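Local coordinates for protein phage terminase large subunit (Thermus phage P7426, PDB 7KS4) that probably drives viral DNA into empty capsids as an ATP-powered motor and cuts the genome as an endonuclease, its ATPase domain being modelled here, at residues His31-Lys36 with Asp218-His223; Ala35-Ala40 with Gly177-Ile182. All coordinates share one frame; numbering follows the deposited sequence.

The two contacts illustrate how one short piece of chain can tie together three strands of a sheet. Contact 1 and contact 2 have centres about 6 Å apart and share A35 and K36, the last residues of the connection between helix 25-32 and strand 37-42. Strand 37-42 lies between strands 219-224 and 178-183: contact 1 brings the connection against the first, an outermost strand of the sheet, and contact 2 pairs strand 37-42 with the second. Along the chain, 177-182 comes before 218-223. Strand 37-42 runs into the nucleotide-binding loop, and helix 25-32 before it carries Q27, which binds ADP.

Contact 1 (His31-Lys36 with Asp218-His223); sequences HRSTAK and DFESFH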
loop_
_atom_site.group_PDB
_atom_site.type_symbol
_atom_site.label_atom_id
_atom_site.label_comp_id
_atom_site.label_asym_id
_atom_site.label_seq_id
_atom_site.Cartn_x
_atom_site.Cartn_y
_atom_site.Cartn_z
ATOM N N HIS A 31 -6.841 7.316 -1.493
ATOM C CA HIS A 31 -6.082 8.493 -1.074
ATOM C C HIS A 31 -6.931 9.442 -0.237
ATOM O O HIS A 31 -6.413 10.101 0.670
ATOM C CB HIS A 31 -5.529 9.240 -2.288
ATOM C CG HIS A 31 -4.537 8.456 -3.083
ATOM N ND1 HIS A 31 -3.471 7.800 -2.507
ATOM C CD2 HIS A 31 -4.443 8.229 -4.415
ATOM C CE1 HIS A 31 -2.767 7.198 -3.447
ATOM N NE2 HIS A 31 -3.334 7.445 -4.613
ATOM N N ARG A 32 -8.228 9.557 -0.541
ATOM C CA ARG A 32 -9.082 10.456 0.230
ATOM C C ARG A 32 -9.408 9.904 1.611
ATOM O O ARG A 32 -9.781 10.675 2.503
ATOM C CB ARG A 32 -10.383 10.739 -0.523
ATOM C CG ARG A 32 -10.198 11.631 -1.741
ATOM C CD ARG A 32 -11.529 12.123 -2.277
ATOM N NE ARG A 32 -11.383 12.809 -3.559
ATOM C CZ ARG A 32 -11.171 14.115 -3.706
ATOM N NH1 ARG A 32 -11.077 14.915 -2.650
ATOM N NH2 ARG A 32 -11.052 14.628 -4.924
ATOM N N SER A 33 -9.268 8.598 1.808
ATOM C CA SER A 33 -9.592 7.995 3.092
ATOM C C SER A 33 -8.575 8.400 4.151
ATOM O O SER A 33 -7.366 8.305 3.930
ATOM C CB SER A 33 -9.625 6.474 2.969
ATOM O OG SER A 33 -9.758 5.879 4.248
ATOM N N THR A 34 -9.072 8.823 5.311
ATOM C CA THR A 34 -8.236 9.131 6.462
ATOM C C THR A 34 -8.166 7.983 7.468
ATOM O O THR A 34 -7.614 8.162 8.559
ATOM C CB THR A 34 -8.753 10.392 7.155
ATOM O OG1 THR A 34 -10.115 10.188 7.556
ATOM C CG2 THR A 34 -8.666 11.589 6.212
ATOM N N ALA A 35 -8.703 6.813 7.126
ATOM C CA ALA A 35 -8.722 5.694 8.059
ATOM C C ALA A 35 -7.305 5.201 8.341
ATOM O O ALA A 35 -6.465 5.112 7.441
ATOM C CB ALA A 35 -9.569 4.551 7.499
ATOM N N LYS A 36 -7.044 4.874 9.606
ATOM C CA LYS A 36 -5.734 4.354 9.976
ATOM C C LYS A 36 -5.519 2.929 9.489
ATOM O O LYS A 36 -4.371 2.485 9.419
ATOM C CB LYS A 36 -5.551 4.431 11.493
ATOM C CG LYS A 36 -5.617 5.852 12.021
ATOM C CD LYS A 36 -4.336 6.255 12.730
ATOM C CE LYS A 36 -4.310 7.750 13.026
ATOM N NZ LYS A 36 -5.514 8.205 13.780
ATOM N N ASP A 218 -11.996 2.815 12.722
ATOM C CA ASP A 218 -10.679 3.102 12.165
ATOM C C ASP A 218 -10.397 2.334 10.880
ATOM O O ASP A 218 -9.293 2.455 10.337
ATOM C CB ASP A 218 -9.582 2.806 13.197
ATOM C CG ASP A 218 -9.789 1.483 13.924
ATOM O OD1 ASP A 218 -10.943 0.998 13.980
ATOM O OD2 ASP A 218 -8.792 0.937 14.455
ATOM N N PHE A 219 -11.369 1.578 10.377
ATOM C CA PHE A 219 -11.198 0.763 9.185
ATOM C C PHE A 219 -12.019 1.323 8.032
ATOM O O PHE A 219 -13.177 1.718 8.211
ATOM C CB PHE A 219 -11.623 -0.683 9.446
ATOM C CG PHE A 219 -10.576 -1.518 10.131
ATOM C CD1 PHE A 219 -10.293 -1.343 11.476
ATOM C CD2 PHE A 219 -9.903 -2.507 9.435
ATOM C CE1 PHE A 219 -9.332 -2.125 12.104
ATOM C CE2 PHE A 219 -8.945 -3.288 10.059
ATOM C CZ PHE A 219 -8.662 -3.097 11.389
ATOM N N GLU A 220 -11.428 1.331 6.842
ATOM C CA GLU A 220 -12.172 1.627 5.624
ATOM C C GLU A 220 -11.691 0.684 4.535
ATOM O O GLU A 220 -10.484 0.545 4.324
ATOM C CB GLU A 220 -11.999 3.083 5.180
ATOM C CG GLU A 220 -12.781 3.414 3.917
ATOM C CD GLU A 220 -12.836 4.902 3.650
ATOM O OE1 GLU A 220 -12.236 5.666 4.436
ATOM O OE2 GLU A 220 -13.479 5.305 2.659
ATOM N N SER A 221 -12.631 0.037 3.850
ATOM C CA SER A 221 -12.305 -0.990 2.875
ATOM C C SER A 221 -12.768 -0.604 1.477
ATOM O O SER A 221 -13.787 0.071 1.302
ATOM C CB SER A 221 -12.927 -2.321 3.259
ATOM O OG SER A 221 -12.374 -2.784 4.473
ATOM N N PHE A 222 -12.009 -1.071 0.486
ATOM C CA PHE A 222 -12.236 -0.768 -0.919
ATOM C C PHE A 222 -12.232 -2.070 -1.701
ATOM O O PHE A 222 -11.435 -2.971 -1.411
ATOM C CB PHE A 222 -11.154 0.178 -1.437
ATOM C CG PHE A 222 -10.890 1.332 -0.518
ATOM C CD1 PHE A 222 -11.482 2.561 -0.747
ATOM C CD2 PHE A 222 -10.074 1.179 0.595
ATOM C CE1 PHE A 222 -11.256 3.618 0.105
ATOM C CE2 PHE A 222 -9.846 2.234 1.442
ATOM C CZ PHE A 222 -10.442 3.456 1.192
ATOM N N HIS A 223 -13.131 -2.166 -2.683
ATOM C CA HIS A 223 -13.314 -3.383 -3.461
ATOM C C HIS A 223 -13.475 -3.030 -4.933
ATOM O O HIS A 223 -14.207 -2.097 -5.274
ATOM C CB HIS A 223 -14.535 -4.173 -2.987
ATOM C CG HIS A 223 -14.648 -5.520 -3.622
ATOM N ND1 HIS A 223 -15.699 -5.874 -4.438
ATOM C CD2 HIS A 223 -13.820 -6.590 -3.585
ATOM C CE1 HIS A 223 -15.522 -7.112 -4.864
ATOM N NE2 HIS A 223 -14.389 -7.568 -4.361
HETATM O O HOH W 1 -11.795 8.624 5.602
#
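S33 sets its CB against the edge of the F222 ring, in the ring plane and 3.6 Å from CZ, while its hydroxyl turns to the carboxylate of E220. With OG anti to the backbone N (chi1 172°), the hydroxyl donates to OE1 of E220; the modelled OG to OE1 distance of 2.5 Å is very short and its exact length doubtful. The same oxygen works in the other direction as well, accepting from the backbone N of A35 at 3.2 Å in a nearly straight bond (164°). That second bond closes an ST turn just where the chain leaves the helix, so S33 links the turn to the strand. E220 meets it with an extended side chain whose CG is also anti to its backbone N, and OE1 also accepts a hydrogen bond from a water 3.2 Å away. This water in turn accepts from T34 N at 2.7 Å, giving the carboxylate an indirect hold on the backbone of the turn. Beyond the polar cluster, A35 places its methyl CB 3.7 Å from CB of E220 and 3.5 Å from the carbonyl O of D218. K36 brings its backbone close to D218, but its ammonium group leads away to a salt bridge with D176. The contact thus seats the exit of helix 25-32 against strand 219-224, at one edge of the sheet within this chain. F222 also packs on A29 and I30 of that helix, S33 touches R38 of strand 37-42, and the other side of strand 219-224 carries F219, whose ring meets F194 of helix 190-197 edge-to-face.

Contact 2 (Ala35-Ala40 with Gly177-Ile182); sequences AKRRVA and GWALII
G177 offers its carbonyl O to R37, whose NH1 donates to it at 3.0 Å, in the carbonyl plane on a lone pair. The bend at chi2 (-73°) swings CD of R37 across toward CB of A179; NH1 also donates to K36 O, from above its carbonyl plane. A water joins R37 NH2 to the same G177 oxygen. W178 follows, with one face of its indole under R38: NH2 stands 3.4 Å from CE3, offset toward the rim, and the guanidinium plane is turned 80° from the ring, in a cation-pi contact with CZ 4.8 Å from the six-membered ring centroid. R38 NH2 forms a salt bridge with E55 and meets a sulfate, probably from the crystallisation liquor; R38 NH1 bonds to I30 O, W178 NE1 to E59. A179 then begins the regular pairing, its N bonding to K36 O on the face of that carbonyl opposite R37 NH1, and its O taking R38 N. The strands run parallel, as adjacent members of the sheet of an ASCE P-loop ATPase, and strand 37-42 leads into the phosphate-binding loop. A second water accepts from R38 NE at 2.7 Å and sits near the carbonyl oxygens of A179 and A35. L180 sets CD1 3.8 Å from CB of R38. I181 is gripped through both backbone groups, N to R38 O at 2.7 Å and O to A40 N, while its side chain meets F191 and F194 of helix 190-197. In the conformer described, I182 CG2 lies 3.9 Å from A40 CB, and the I182 side chain about 4 Å from those of K48 and D154.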
loop_
_atom_site.group_PDB
_atom_site.type_symbol
_atom_site.label_atom_id
_atom_site.label_comp_id
_atom_site.label_asym_id
_atom_site.label_seq_id
_atom_site.Cartn_x
_atom_site.Cartn_y
_atom_site.Cartn_z
ATOM N N ALA A 35 -8.703 6.813 7.126
ATOM C CA ALA A 35 -8.722 5.694 8.059
ATOM C C ALA A 35 -7.305 5.201 8.341
ATOM O O ALA A 35 -6.465 5.112 7.441
ATOM C CB ALA A 35 -9.569 4.551 7.499
ATOM N N LYS A 36 -7.044 4.874 9.606
ATOM C CA LYS A 36 -5.734 4.354 9.976
ATOM C C LYS A 36 -5.519 2.929 9.489
ATOM O O LYS A 36 -4.371 2.485 9.419
ATOM C CB LYS A 36 -5.551 4.431 11.493
ATOM C CG LYS A 36 -5.617 5.852 12.021
ATOM C CD LYS A 36 -4.336 6.255 12.730
ATOM C CE LYS A 36 -4.310 7.750 13.026
ATOM N NZ LYS A 36 -5.514 8.205 13.780
ATOM N N ARG A 37 -6.591 2.214 9.140
ATOM C CA ARG A 37 -6.511 0.875 8.563
ATOM C C ARG A 37 -7.326 0.905 7.275
ATOM O O ARG A 37 -8.559 0.846 7.313
ATOM C CB ARG A 37 -7.038 -0.192 9.517
ATOM C CG ARG A 37 -6.362 -0.192 10.883
ATOM C CD ARG A 37 -4.942 -0.749 10.826
ATOM N NE ARG A 37 -4.331 -0.715 12.155
ATOM C CZ ARG A 37 -3.519 0.243 12.599
ATOM N NH1 ARG A 37 -3.198 1.272 11.827
ATOM N NH2 ARG A 37 -3.027 0.173 13.836
ATOM N N ARG A 38 -6.633 1.007 6.152
ATOM C CA ARG A 38 -7.251 0.952 4.835
ATOM C C ARG A 38 -6.972 -0.416 4.231
ATOM O O ARG A 38 -5.808 -0.822 4.117
ATOM C CB ARG A 38 -6.704 2.063 3.942
ATOM C CG ARG A 38 -7.166 3.455 4.346
ATOM C CD ARG A 38 -6.472 4.535 3.518
ATOM N NE ARG A 38 -5.061 4.689 3.862
ATOM C CZ ARG A 38 -4.214 5.495 3.219
ATOM N NH1 ARG A 38 -4.625 6.213 2.177
ATOM N NH2 ARG A 38 -2.951 5.575 3.608
ATOM N N VAL A 39 -8.034 -1.112 3.834
ATOM C CA VAL A 39 -7.954 -2.475 3.330
ATOM C C VAL A 39 -8.543 -2.456 1.924
ATOM O O VAL A 39 -9.737 -2.180 1.751
ATOM C CB VAL A 39 -8.707 -3.467 4.229
ATOM C CG1 VAL A 39 -8.430 -4.904 3.800
ATOM C CG2 VAL A 39 -8.330 -3.272 5.694
ATOM N N ALA A 40 -7.720 -2.754 0.919
ATOM C CA ALA A 40 -8.160 -2.734 -0.473
ATOM C C ALA A 40 -8.097 -4.147 -1.033
ATOM O O ALA A 40 -7.012 -4.717 -1.189
ATOM C CB ALA A 40 -7.311 -1.778 -1.311
ATOM N N GLY A 177 0.498 4.923 13.917
ATOM C CA GLY A 177 0.734 4.911 12.488
ATOM C C GLY A 177 -0.383 4.226 11.725
ATOM O O GLY A 177 -1.234 3.533 12.291
ATOM N N TRP A 178 -0.376 4.431 10.412
ATOM C CA TRP A 178 -1.423 3.900 9.558
ATOM C C TRP A 178 -0.908 2.734 8.733
ATOM O O TRP A 178 0.295 2.552 8.536
ATOM C CB TRP A 178 -2.014 4.979 8.641
ATOM C CG TRP A 178 -1.081 5.714 7.695
ATOM C CD1 TRP A 178 -0.604 6.989 7.852
ATOM C CD2 TRP A 178 -0.573 5.252 6.432
ATOM N NE1 TRP A 178 0.167 7.343 6.773
ATOM C CE2 TRP A 178 0.204 6.297 5.887
ATOM C CE3 TRP A 178 -0.694 4.056 5.712
ATOM C CZ2 TRP A 178 0.872 6.175 4.675
ATOM C CZ3 TRP A 178 -0.040 3.940 4.506
ATOM C CH2 TRP A 178 0.731 4.997 3.992
ATOM N N ALA A 179 -1.855 1.922 8.277
ATOM C CA ALA A 179 -1.563 0.746 7.482
ATOM C C ALA A 179 -2.443 0.788 6.253
ATOM O O ALA A 179 -3.642 1.071 6.358
ATOM C CB ALA A 179 -1.817 -0.547 8.258
ATOM N N LEU A 180 -1.838 0.521 5.103
ATOM C CA LEU A 180 -2.544 0.274 3.854
ATOM C C LEU A 180 -2.339 -1.196 3.499
ATOM O O LEU A 180 -1.225 -1.613 3.174
ATOM C CB LEU A 180 -2.032 1.200 2.756
ATOM C CG LEU A 180 -2.618 1.006 1.364
ATOM C CD1 LEU A 180 -4.138 1.156 1.359
ATOM C CD2 LEU A 180 -1.955 2.008 0.421
ATOM N N ILE A 181 -3.418 -1.971 3.566
ATOM C CA ILE A 181 -3.385 -3.427 3.465
ATOM C C ILE A 181 -4.081 -3.787 2.166
ATOM O O ILE A 181 -5.306 -3.663 2.059
ATOM C CB ILE A 181 -4.063 -4.081 4.675
ATOM C CG1 ILE A 181 -3.388 -3.584 5.961
ATOM C CG2 ILE A 181 -4.019 -5.606 4.580
ATOM C CD1 ILE A 181 -4.126 -3.970 7.233
ATOM N N ILE A 182 -3.314 -4.248 1.189
ATOM C CA ILE A 182 -3.790 -4.394 -0.181
ATOM C C ILE A 182 -3.499 -5.810 -0.652
ATOM O O ILE A 182 -2.433 -6.364 -0.376
ATOM C CB ILE A 182 -3.146 -3.352 -1.128
ATOM C CG1 ILE A 182 -1.627 -3.516 -1.178
ATOM C CG2 ILE A 182 -3.493 -1.957 -0.659
ATOM C CD1 ILE A 182 -0.909 -2.493 -2.054
HETATM O O HOH W 2 -4.369 3.808 6.353
HETATM O O HOH W 3 -2.038 2.738 14.724
#